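Local coordinates for protein histidine kinase (Caulobacter vibrioides, PDB 6TNE) that probably accepts and passes on a phosphoryl group as the receiver domain of the hybrid histidine kinase CckA in a phosphorelay, at residues 104-107 with 108-111; 8-11 with 12-15. All blocks are in the same frame, centred on the assembly; numbering follows the deposited sequence.

Interaction 1: residues 104-107 with 108-111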
ATOM      1  N   PRO A 104     -11.620  10.279   1.465  1.00 28.01           N
ATOM      2  CA  PRO A 104     -10.445  10.845   0.786  1.00 27.83           C
ATOM      3  C   PRO A 104      -9.248  10.989   1.711  1.00 28.38           C
ATOM      4  O   PRO A 104      -9.425  11.332   2.880  1.00 29.83           O
ATOM      5  CB  PRO A 104     -10.930  12.227   0.337  1.00 29.78           C
ATOM      6  CG  PRO A 104     -12.102  12.517   1.220  1.00 31.14           C
ATOM      7  CD  PRO A 104     -12.752  11.228   1.488  1.00 30.01           C
ATOM      8  N   ILE A 105      -8.053  10.747   1.165  1.00 31.08           N
ATOM      9  CA  ILE A 105      -6.808  10.754   1.918  1.00 31.63           C
ATOM     10  C   ILE A 105      -6.343  12.189   2.133  1.00 28.45           C
ATOM     11  O   ILE A 105      -6.306  12.994   1.201  1.00 31.08           O
ATOM     12  CB  ILE A 105      -5.730   9.963   1.162  1.00 39.26           C
ATOM     13  CG1 ILE A 105      -6.119   8.490   1.053  1.00 45.72           C
ATOM     14  CG2 ILE A 105      -4.366  10.163   1.818  1.00 42.62           C
ATOM     15  CD1 ILE A 105      -6.597   7.886   2.357  1.00 45.65           C
ATOM     16  N   ASP A 106      -5.976  12.493   3.363  1.00 28.94           N
ATOM     17  CA  ASP A 106      -5.336  13.729   3.775  1.00 33.06           C
ATOM     18  C   ASP A 106      -3.834  13.418   3.859  1.00 24.44           C
ATOM     19  O   ASP A 106      -3.464  12.482   4.553  1.00 23.55           O
ATOM     20  CB  ASP A 106      -5.964  13.915   5.162  1.00 43.87           C
ATOM     21  CG  ASP A 106      -5.446  15.071   5.926  1.00 39.99           C
ATOM     22  OD1 ASP A 106      -6.112  16.125   5.941  1.00 41.14           O
ATOM     23  OD2 ASP A 106      -4.437  14.890   6.615  1.00 37.82           O
ATOM     24  N   ILE A 107      -2.974  14.145   3.108  1.00 23.46           N
ATOM     25  CA  ILE A 107      -1.539  13.780   3.059  1.00 24.92           C
ATOM     26  C   ILE A 107      -0.887  13.853   4.432  1.00 24.34           C
ATOM     27  O   ILE A 107      -0.059  13.008   4.782  1.00 24.09           O
ATOM     28  CB  ILE A 107      -0.729  14.556   1.994  1.00 28.69           C
ATOM     29  CG1 ILE A 107       0.695  13.994   1.859  1.00 33.97           C
ATOM     30  CG2 ILE A 107      -0.504  16.008   2.375  1.00 30.55           C
ATOM     31  CD1 ILE A 107       0.806  12.464   1.677  1.00 37.30           C
ATOM     32  N   LYS A 108      -1.222  14.870   5.219  1.00 24.16           N
ATOM     33  CA  LYS A 108      -0.635  14.986   6.546  1.00 25.54           C
ATOM     34  C   LYS A 108      -0.914  13.730   7.352  1.00 23.99           C
ATOM     35  O   LYS A 108      -0.012  13.169   7.986  1.00 25.16           O
ATOM     36  CB  LYS A 108      -1.187  16.222   7.258  1.00 28.14           C
ATOM     37  CG  LYS A 108      -0.643  16.359   8.702  1.00 36.63           C
ATOM     38  CD  LYS A 108      -1.043  17.693   9.373  1.00 46.07           C
ATOM     39  CE  LYS A 108      -0.588  17.736  10.848  1.00 49.72           C
ATOM     40  NZ  LYS A 108      -0.566  19.116  11.454  1.00 43.57           N
ATOM     41  N   THR A 109      -2.155  13.237   7.286  1.00 23.28           N
ATOM     42  CA  THR A 109      -2.512  12.045   8.033  1.00 25.17           C
ATOM     43  C   THR A 109      -1.859  10.819   7.420  1.00 20.18           C
ATOM     44  O   THR A 109      -1.340   9.961   8.148  1.00 20.97           O
ATOM     45  CB  THR A 109      -4.027  11.882   8.066  1.00 25.82           C
ATOM     46  OG1 THR A 109      -4.592  13.084   8.602  1.00 28.77           O
ATOM     47  CG2 THR A 109      -4.396  10.685   8.959  1.00 28.54           C
ATOM     48  N   LEU A 110      -1.849  10.718   6.084  1.00 19.33           N
ATOM     49  CA  LEU A 110      -1.188   9.577   5.449  1.00 17.40           C
ATOM     50  C   LEU A 110       0.276   9.502   5.877  1.00 17.70           C
ATOM     51  O   LEU A 110       0.787   8.430   6.255  1.00 17.60           O
ATOM     52  CB  LEU A 110      -1.281   9.687   3.928  1.00 21.78           C
ATOM     53  CG  LEU A 110      -0.555   8.597   3.120  1.00 21.88           C
ATOM     54  CD1 LEU A 110      -1.206   7.254   3.366  1.00 24.98           C
ATOM     55  CD2 LEU A 110      -0.527   8.987   1.642  1.00 24.11           C
ATOM     56  N   ALA A 111       0.991  10.629   5.773  1.00 18.86           N
ATOM     57  CA  ALA A 111       2.408  10.644   6.131  1.00 21.88           C
ATOM     58  C   ALA A 111       2.622  10.284   7.601  1.00 20.04           C
ATOM     59  O   ALA A 111       3.565   9.559   7.952  1.00 21.40           O
ATOM     60  CB  ALA A 111       3.009  12.002   5.782  1.00 22.72           C
TER

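Interaction 2: residues 8-11 with 12-15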
ATOM      1  N   ASP A   8      -6.314   1.523  -7.871  1.00 12.87           N
ATOM      2  CA  ASP A   8      -6.725   1.520  -9.272  1.00 13.70           C
ATOM      3  C   ASP A   8      -6.967   2.913  -9.821  1.00 14.10           C
ATOM      4  O   ASP A   8      -6.931   3.097 -11.051  1.00 16.72           O
ATOM      5  CB  ASP A   8      -7.966   0.669  -9.487  1.00 16.50           C
ATOM      6  CG  ASP A   8      -9.115   1.137  -8.673  1.00 17.99           C
ATOM      7  OD1 ASP A   8      -8.993   1.196  -7.447  1.00 19.49           O
ATOM      8  OD2 ASP A   8     -10.183   1.406  -9.266  1.00 21.64           O
ATOM      9  N   GLU A   9      -7.334   3.878  -8.974  1.00 13.17           N
ATOM     10  CA  GLU A   9      -7.625   5.218  -9.446  1.00 14.62           C
ATOM     11  C   GLU A   9      -6.312   5.957  -9.644  1.00 13.69           C
ATOM     12  O   GLU A   9      -5.637   6.336  -8.677  1.00 13.51           O
ATOM     13  CB  GLU A   9      -8.469   5.938  -8.422  1.00 17.79           C
ATOM     14  CG  GLU A   9      -9.149   7.172  -8.949  1.00 30.10           C
ATOM     15  CD  GLU A   9     -10.270   7.606  -8.026  1.00 35.49           C
ATOM     16  OE1 GLU A   9     -10.746   6.748  -7.241  1.00 35.85           O
ATOM     17  OE2 GLU A   9     -10.638   8.800  -8.065  1.00 39.81           O
ATOM     18  N   ASP A  10      -5.950   6.165 -10.906  1.00 15.17           N
ATOM     19  CA  ASP A  10      -4.616   6.646 -11.232  1.00 16.16           C
ATOM     20  C   ASP A  10      -4.290   7.976 -10.560  1.00 13.40           C
ATOM     21  O   ASP A  10      -3.194   8.159 -10.047  1.00 14.43           O
ATOM     22  CB  ASP A  10      -4.400   6.721 -12.742  1.00 21.64           C
ATOM     23  CG  ASP A  10      -4.355   5.319 -13.415  1.00 28.16           C
ATOM     24  OD1 ASP A  10      -4.717   5.271 -14.608  1.00 32.70           O
ATOM     25  OD2 ASP A  10      -4.008   4.265 -12.799  1.00 29.89           O
ATOM     26  N   ALA A  11      -5.199   8.948 -10.632  1.00 13.47           N
ATOM     27  CA  ALA A  11      -4.882  10.269 -10.097  1.00 14.75           C
ATOM     28  C   ALA A  11      -4.730  10.244  -8.573  1.00 14.15           C
ATOM     29  O   ALA A  11      -3.882  10.947  -8.026  1.00 16.77           O
ATOM     30  CB  ALA A  11      -5.953  11.264 -10.528  1.00 17.98           C
ATOM     31  N   VAL A  12      -5.535   9.427  -7.865  1.00 13.98           N
ATOM     32  CA  VAL A  12      -5.386   9.298  -6.412  1.00 14.66           C
ATOM     33  C   VAL A  12      -4.048   8.647  -6.077  1.00 13.47           C
ATOM     34  O   VAL A  12      -3.279   9.132  -5.222  1.00 14.90           O
ATOM     35  CB  VAL A  12      -6.556   8.457  -5.869  1.00 17.47           C
ATOM     36  CG1 VAL A  12      -6.345   8.070  -4.415  1.00 19.05           C
ATOM     37  CG2 VAL A  12      -7.882   9.211  -6.124  1.00 22.59           C
ATOM     38  N   ARG A  13      -3.722   7.551  -6.770  1.00 12.80           N
ATOM     39  CA  ARG A  13      -2.479   6.861  -6.503  1.00 12.63           C
ATOM     40  C   ARG A  13      -1.286   7.748  -6.804  1.00 11.84           C
ATOM     41  O   ARG A  13      -0.309   7.791  -6.043  1.00 13.65           O
ATOM     42  CB  ARG A  13      -2.412   5.607  -7.360  1.00 13.45           C
ATOM     43  CG  ARG A  13      -1.231   4.748  -7.010  1.00 12.82           C
ATOM     44  CD  ARG A  13      -1.084   3.579  -8.005  1.00 15.50           C
ATOM     45  NE  ARG A  13      -0.736   4.057  -9.334  1.00 14.76           N
ATOM     46  CZ  ARG A  13      -1.496   4.002 -10.415  1.00 15.67           C
ATOM     47  NH1 ARG A  13      -2.712   3.430 -10.403  1.00 16.96           N
ATOM     48  NH2 ARG A  13      -1.051   4.551 -11.524  1.00 18.32           N
ATOM     49  N   SER A  14      -1.335   8.458  -7.942  1.00 12.40           N
ATOM     50  CA  SER A  14      -0.167   9.233  -8.379  1.00 12.95           C
ATOM     51  C   SER A  14       0.100  10.387  -7.437  1.00 12.29           C
ATOM     52  O   SER A  14       1.263  10.687  -7.158  1.00 13.57           O
ATOM     53  CB  SER A  14      -0.396   9.797  -9.785  1.00 15.72           C
ATOM     54  OG  SER A  14      -0.594   8.793 -10.742  1.00 19.39           O
ATOM     55  N   VAL A  15      -0.950  11.084  -6.992  1.00 12.40           N
ATOM     56  CA  VAL A  15      -0.750  12.176  -6.038  1.00 12.91           C
ATOM     57  C   VAL A  15      -0.067  11.647  -4.786  1.00 11.74           C
ATOM     58  O   VAL A  15       0.939  12.196  -4.312  1.00 13.47           O
ATOM     59  CB  VAL A  15      -2.086  12.864  -5.717  1.00 13.26           C
ATOM     60  CG1 VAL A  15      -1.971  13.765  -4.485  1.00 15.14           C
ATOM     61  CG2 VAL A  15      -2.626  13.610  -6.927  1.00 14.36           C
TER

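Interaction 1: residues 104-107 with 108-111
Ile105 lays its CG2 methyl against CB of Leu110, 3.8 Å apart, the two side chains meeting at a slant. Leu110 is buried where helix 107-118 meets the sheet and helix 10-21, touching Met78 and Leu101 on the strands and Ala16 and Leu20 on that helix.

Asp106 follows as the N-cap of helix 107-118. With its CG anti to the backbone N (chi1 176°), the carboxylate swings over the start of the helix, and OD2 takes two bonds from a single residue. Thr109 N reaches OD2 at 2.9 Å through the anti lone pair, the capping bond proper, while Thr109 OG1 donates to OD2 at 2.7 Å from well above the carboxylate plane. The backbone of Asp106 opens the helical ladder, its O accepting from Leu110 N at 2.8 Å.

Ile107 continues that ladder, its O receiving Ala111 N at 2.8 Å. Its CD1 closes on CD2 of Leu110 at 3.7 Å, and the side chain goes on to touch Leu19 of helix 10-21.

The cap thus gives the amide of Thr109 an acceptor in the first turn, where the residue four back, Ile105, still lies in the loop, and the two bonds to OD2 together should restrict the carboxylate's rotation. The negative group at the positive end of the helix dipole is probably stabilised there, which would favour its ionised form.

Interaction 2: residues 8-11 with 12-15
Two torsions bring Asp10 and Arg13 together. Asp10 turns its CG beside the backbone N (chi1 -68°), and the Arg13 chain, extended as far as CD, bends at chi3 (67°) to bring its guanidinium back along the aspartate. The side chains then lie side by side, pointing the same way, with carboxylate and guanidinium planes 71° apart. Arg13 NH1 donates to Asp10 OD2 at 2.8 Å, and OD2 receives it with its anti lone pair while staying near the guanidinium plane. NH2 adds a weak bond to the same oxygen, at 3.2 Å from Asp10 OD2, so this salt bridge is a fork on one oxygen rather than a paired, two-oxygen bridge. The guanidinium has further partners: NE forms a salt bridge with Glu29 OE1, and NH1 also bonds Glu7 O.

Ser14 doubles the grip on the carbonyl of Asp10. Its amide N and its OG each lie 2.8 Å from Asp10 O, arriving from opposite faces of the carbonyl plane, with OG the further out of that plane. Arg13 N to Glu9 O, at 3.0 Å, is the first of the regular backbone bonds across this turn, and Val15 N to Ala11 O continues them. The extended Glu9 chain crosses Val12 at an angle, its carboxylate end against CG2, which comes within 3.4 Å of Glu9 OE2.

All this sits in the beta-alpha-beta unit of strand 2-6, helix 10-21 and strand 26-30, beside the acidic cluster where Asp8 OD1 lies close to Asp53 OD2, consistent with the phosphorylation pocket of CheY-like receivers. With Asp10 at NH1 and NH2, Glu29 at NE and a loop carbonyl at NH1, the guanidinium probably has much of its positive charge balanced locally, tying the first turn of the helix to strand 26-30.

How the interactions relate
Both interactions are local surface contacts at the N-terminal ends of helices, 107-118 in interaction 1 and 10-21 in interaction 2, and both helices belong to one receiver domain. Their centres lie about 14 Å apart and their nearest atoms about 5 Å apart, without touching. Helix 10-21 links them: interaction 2 builds its first turn, and Leu110 and Ile107 of interaction 1 pack on residues further along it. In chemistry they part ways. At 104-111 a capping carboxylate accompanies apolar contacts that reach inward through the buried Leu110, whereas 8-15 adds a salt bridge to its helical bonds, with an arginine joining acidic groups near the likely phosphorylation pocket.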